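PDB 6S5X: group B streptococcal R4 surface protein from Streptococcus agalactiae, which is a cell-wall-anchored surface protein implicated in infection, this chain being its most N-terminal Rib domain, an immunoglobulin-like module. Local coordinates for residues D36-K39 / G40-V43. Sequence-based numbering, arbitrary orientation.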
loop_
_atom_site.group_PDB
_atom_site.type_symbol
_atom_site.label_atom_id
_atom_site.label_comp_id
_atom_site.label_asym_id
_atom_site.label_seq_id
_atom_site.Cartn_x
_atom_site.Cartn_y
_atom_site.Cartn_z
ATOM N N ASP A 36 5.784 -4.473 11.215
ATOM C CA ASP A 36 4.866 -4.998 12.213
ATOM C C ASP A 36 3.878 -5.985 11.629
ATOM O O ASP A 36 3.130 -6.600 12.395
ATOM C CB ASP A 36 4.055 -3.882 12.876
ATOM C CG ASP A 36 4.908 -2.928 13.696
ATOM O OD1 ASP A 36 5.912 -3.363 14.303
ATOM O OD2 ASP A 36 4.538 -1.737 13.751
ATOM N N LEU A 37 3.871 -6.168 10.314
ATOM C CA LEU A 37 2.987 -7.150 9.716
ATOM C C LEU A 37 3.682 -8.512 9.685
ATOM O O LEU A 37 4.906 -8.596 9.802
ATOM C CB LEU A 37 2.602 -6.709 8.310
ATOM C CG LEU A 37 2.026 -5.311 8.189
ATOM C CD1 LEU A 37 1.699 -5.017 6.726
ATOM C CD2 LEU A 37 0.803 -5.149 9.086
ATOM N N PRO A 38 2.943 -9.612 9.574
ATOM C CA PRO A 38 3.596 -10.925 9.555
ATOM C C PRO A 38 4.674 -11.057 8.492
ATOM O O PRO A 38 4.549 -10.535 7.383
ATOM C CB PRO A 38 2.436 -11.885 9.279
ATOM C CG PRO A 38 1.238 -11.159 9.891
ATOM C CD PRO A 38 1.477 -9.734 9.505
ATOM N N LYS A 39 5.755 -11.749 8.852
ATOM C CA LYS A 39 6.734 -12.165 7.860
ATOM C C LYS A 39 5.998 -12.818 6.699
ATOM O O LYS A 39 5.053 -13.588 6.898
ATOM C CB LYS A 39 7.740 -13.141 8.480
ATOM C CG LYS A 39 9.115 -13.157 7.835
ATOM C CD LYS A 39 10.076 -13.959 8.705
ATOM C CE LYS A 39 11.043 -14.812 7.889
ATOM N NZ LYS A 39 12.232 -14.054 7.427
ATOM N N GLY A 40 6.412 -12.484 5.487
ATOM C CA GLY A 40 5.802 -13.041 4.293
ATOM C C GLY A 40 4.600 -12.295 3.749
ATOM O O GLY A 40 4.112 -12.639 2.656
ATOM N N THR A 41 4.111 -11.293 4.459
ATOM C CA THR A 41 3.053 -10.436 3.934
ATOM C C THR A 41 3.550 -9.713 2.686
ATOM O O THR A 41 4.690 -9.237 2.649
ATOM C CB THR A 41 2.639 -9.403 4.997
ATOM O OG1 THR A 41 2.166 -10.058 6.184
ATOM C CG2 THR A 41 1.562 -8.519 4.455
ATOM N N THR A 42 2.691 -9.622 1.664
ATOM C CA THR A 42 2.976 -8.893 0.433
ATOM C C THR A 42 2.100 -7.653 0.350
ATOM O O THR A 42 1.003 -7.604 0.912
ATOM C CB THR A 42 2.736 -9.758 -0.808
ATOM O OG1 THR A 42 1.339 -10.037 -0.934
ATOM C CG2 THR A 42 3.521 -11.043 -0.710
ATOM N N VAL A 43 2.606 -6.645 -0.357
ATOM C CA VAL A 43 1.866 -5.423 -0.611
ATOM C C VAL A 43 1.958 -5.110 -2.102
ATOM O O VAL A 43 2.988 -5.361 -2.746
ATOM C CB VAL A 43 2.375 -4.243 0.240
ATOM C CG1 VAL A 43 2.181 -4.509 1.713
ATOM C CG2 VAL A 43 3.803 -3.996 -0.043
#
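The carbonyl oxygen of Pro38 is gripped twice by Thr41, once by the backbone and once by the side chain. Thr41 OG1 donates the shorter bond, 2.7 Å to Pro38 O, tilted 23° from the carbonyl plane. Thr41 N lies 3.1 Å from Pro38 O and stands farther above that plane, with its N-H directed nearly straight at the oxygen. Both donors reach the oxygen from the same face, so the threonine closes over one side of the peptide group. The hydroxyl gets there because it sits beside its own backbone N, anti to the carbonyl carbon (chi1 -59°). In this position OG1 also sits over the face of the proline ring, 3.4 Å from Pro38 CD. The backbone bond closes a type II beta turn, Pro38 to Thr41, with Lys39 and Gly40 at its corners. Gly40 has a positive phi of 88°; a beta carbon there would collide with the carbonyl oxygen of Lys39, which is why glycine fits this corner. The turn leads into strand 42-45, an outermost strand of the sheet of this immunoglobulin-like Rib domain, where Thr42 pairs through its backbone with Thr64 on the neighbouring strand 55-64. The CB of Lys39 points away from the rest of the turn, and the residue is exposed. Beneath the turn the side chains of Leu37 and Thr41 cross at about a right angle. Leu37 CD1 comes 4.2 Å from Thr41 CG2, a loose methyl contact. Leu37 is buried and, like Thr41, rests on Val63 of strand 55-64, while Tyr65 touches both Pro38 and Thr41. Pro38 also packs on Asn10, a residue of the sodium site.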